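Local structure of putative host cell surface-exposed lipoprotein (Streptococcus phage TP-J34, 4EQQ) at residues Lys33-Arg37 with Ser51-Glu56. The protein mediates superinfection exclusion as a phage-encoded lipoprotein of the host cell surface, its ectodomain apparently acting against the tape measure protein of incoming phage. Residues are numbered along the deposited sequence.
Sequences KEELR and SDYAVE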
loop_
_atom_site.group_PDB
_atom_site.type_symbol
_atom_site.label_atom_id
_atom_site.label_comp_id
_atom_site.label_asym_id
_atom_site.label_seq_id
_atom_site.Cartn_x
_atom_site.Cartn_y
_atom_site.Cartn_z
ATOM N N LYS A 33 5.833 -10.256 -4.438
ATOM C CA LYS A 33 7.122 -10.800 -4.027
ATOM C C LYS A 33 8.250 -9.840 -4.403
ATOM O O LYS A 33 9.163 -9.637 -3.604
ATOM C CB LYS A 33 7.354 -12.164 -4.694
ATOM C CG LYS A 33 8.575 -12.916 -4.166
ATOM C CD LYS A 33 8.859 -14.208 -4.939
ATOM C CE LYS A 33 7.830 -15.296 -4.725
ATOM N NZ LYS A 33 8.163 -16.519 -5.510
ATOM N N GLU A 34 8.203 -9.271 -5.632
ATOM C CA GLU A 34 9.256 -8.366 -6.110
ATOM C C GLU A 34 9.289 -7.026 -5.355
ATOM O O GLU A 34 10.363 -6.512 -5.050
ATOM C CB GLU A 34 9.199 -8.183 -7.643
ATOM C CG GLU A 34 9.433 -9.476 -8.422
ATOM C CD GLU A 34 10.593 -10.349 -7.979
ATOM O OE1 GLU A 34 11.689 -9.806 -7.730
ATOM O OE2 GLU A 34 10.400 -11.582 -7.861
ATOM N N GLU A 35 8.107 -6.501 -5.007
ATOM C CA GLU A 35 8.008 -5.268 -4.218
ATOM C C GLU A 35 8.622 -5.461 -2.827
ATOM O O GLU A 35 9.410 -4.629 -2.363
ATOM C CB GLU A 35 6.553 -4.830 -4.101
ATOM C CG GLU A 35 6.107 -4.076 -5.336
ATOM C CD GLU A 35 4.634 -3.737 -5.375
ATOM O OE1 GLU A 35 3.815 -4.508 -4.816
ATOM O OE2 GLU A 35 4.291 -2.725 -6.027
ATOM N N LEU A 36 8.302 -6.594 -2.201
ATOM C CA LEU A 36 8.791 -6.963 -0.872
ATOM C C LEU A 36 10.301 -7.199 -0.880
ATOM O O LEU A 36 11.002 -6.729 0.018
ATOM C CB LEU A 36 8.026 -8.193 -0.351
ATOM C CG LEU A 36 8.452 -8.714 1.034
ATOM C CD1 LEU A 36 8.270 -7.635 2.126
ATOM C CD2 LEU A 36 7.690 -9.958 1.381
ATOM N N ARG A 37 10.806 -7.858 -1.939
ATOM C CA ARG A 37 12.229 -8.144 -2.112
ATOM C C ARG A 37 13.035 -6.847 -2.128
ATOM O O ARG A 37 14.080 -6.747 -1.470
ATOM C CB ARG A 37 12.454 -8.927 -3.426
ATOM C CG ARG A 37 13.844 -9.552 -3.537
ATOM C CD ARG A 37 14.202 -9.923 -4.984
ATOM N NE ARG A 37 13.246 -10.861 -5.577
ATOM C CZ ARG A 37 13.226 -12.169 -5.347
ATOM N NH1 ARG A 37 14.106 -12.719 -4.518
ATOM N NH2 ARG A 37 12.304 -12.932 -5.912
ATOM N N SER A 51 17.030 -10.985 1.935
ATOM C CA SER A 51 15.763 -10.552 1.338
ATOM C C SER A 51 15.197 -11.657 0.454
ATOM O O SER A 51 14.018 -11.967 0.576
ATOM C CB SER A 51 15.937 -9.253 0.560
ATOM O OG SER A 51 14.696 -8.870 -0.006
ATOM N N ASP A 52 16.043 -12.261 -0.411
ATOM C CA ASP A 52 15.672 -13.389 -1.275
ATOM C C ASP A 52 15.177 -14.571 -0.433
ATOM O O ASP A 52 14.187 -15.194 -0.798
ATOM C CB ASP A 52 16.850 -13.833 -2.168
ATOM C CG ASP A 52 17.255 -12.830 -3.243
ATOM O OD1 ASP A 52 16.498 -11.833 -3.462
ATOM O OD2 ASP A 52 18.332 -13.005 -3.822
ATOM N N TYR A 53 15.827 -14.844 0.707
ATOM C CA TYR A 53 15.380 -15.907 1.612
ATOM C C TYR A 53 14.010 -15.556 2.214
ATOM O O TYR A 53 13.105 -16.396 2.203
ATOM C CB TYR A 53 16.393 -16.127 2.746
ATOM C CG TYR A 53 15.927 -17.149 3.765
ATOM C CD1 TYR A 53 16.110 -18.514 3.537
ATOM C CD2 TYR A 53 15.297 -16.759 4.941
ATOM C CE1 TYR A 53 15.660 -19.460 4.456
ATOM C CE2 TYR A 53 14.831 -17.697 5.859
ATOM C CZ TYR A 53 15.030 -19.047 5.619
ATOM O OH TYR A 53 14.614 -19.981 6.536
ATOM N N ALA A 54 13.874 -14.336 2.778
ATOM C CA ALA A 54 12.624 -13.898 3.408
ATOM C C ALA A 54 11.389 -13.926 2.477
ATOM O O ALA A 54 10.339 -14.404 2.890
ATOM C CB ALA A 54 12.792 -12.514 4.030
ATOM N N VAL A 55 11.510 -13.469 1.224
ATOM C CA VAL A 55 10.335 -13.447 0.316
ATOM C C VAL A 55 9.750 -14.831 0.012
ATOM O O VAL A 55 8.552 -14.931 -0.240
ATOM C CB VAL A 55 10.519 -12.595 -0.963
ATOM C CG1 VAL A 55 10.833 -11.135 -0.615
ATOM C CG2 VAL A 55 11.572 -13.203 -1.895
ATOM N N GLU A 56 10.585 -15.886 0.092
ATOM C CA GLU A 56 10.202 -17.283 -0.171
ATOM C C GLU A 56 9.859 -18.101 1.073
ATOM O O GLU A 56 9.199 -19.144 0.953
ATOM C CB GLU A 56 11.350 -18.014 -0.928
ATOM C CG GLU A 56 11.588 -17.520 -2.356
ATOM C CD GLU A 56 10.456 -17.705 -3.350
ATOM O OE1 GLU A 56 9.488 -18.440 -3.049
ATOM O OE2 GLU A 56 10.554 -17.125 -4.453
HETATM O O HOH W 1 8.144 -19.498 -5.385
HETATM O O HOH W 2 14.089 -15.408 -3.597
HETATM O O HOH W 3 12.294 -15.785 -5.675
#
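Val55 lays its two methyl groups over the flank of helix 33-42, CG1 lying 3.5 Å from Arg37 N and 3.8 Å from Leu36 CG, while CG2 rests against one face of the Arg37 guanidinium, 3.7 Å from NH1. The contact illustrates how a small apolar centre between two helices can be framed by charges at its solvent edge. Arg37 stretches along the seam and is held from both helices: within its own turn NE and NH2 donate to Glu34 OE1 (2.9 Å) and Glu34 OE2 (3.0 Å), and across the gap NH1 reaches Asp52 OD1 at 2.8 Å. Glu34, Arg37 and Asp52 thus form one salt-bridge network. One turn earlier, Lys33 NZ pairs with Glu56 OE2 at 2.7 Å, its aliphatic stem passing Val55 with CG 3.8 Å from CB. Waters extend the polar edge, one joining Lys33 NZ to Glu56 OE1, another Arg37 NH2 to Glu56 OE2, a third Arg37 NH1 to the carbonyl of Asp52. At the other end the buried Ser51 gives its OG proton to Arg37 O (2.7 Å), tying side chain to backbone where the CA atoms of Arg37 and Ser51 come within 5.5 Å. The local axes run roughly antiparallel, at 142° and 9.5 Å, between two successive helices of this helix-turn-helix domain. Leu36 continues inward to Ala22 and Tyr25 of helix 13-28, against which Ala54 also packs through Ala18, so that the pair closes over this first helix, with Tyr62 of helix 62-77 touching Lys33 and Leu36.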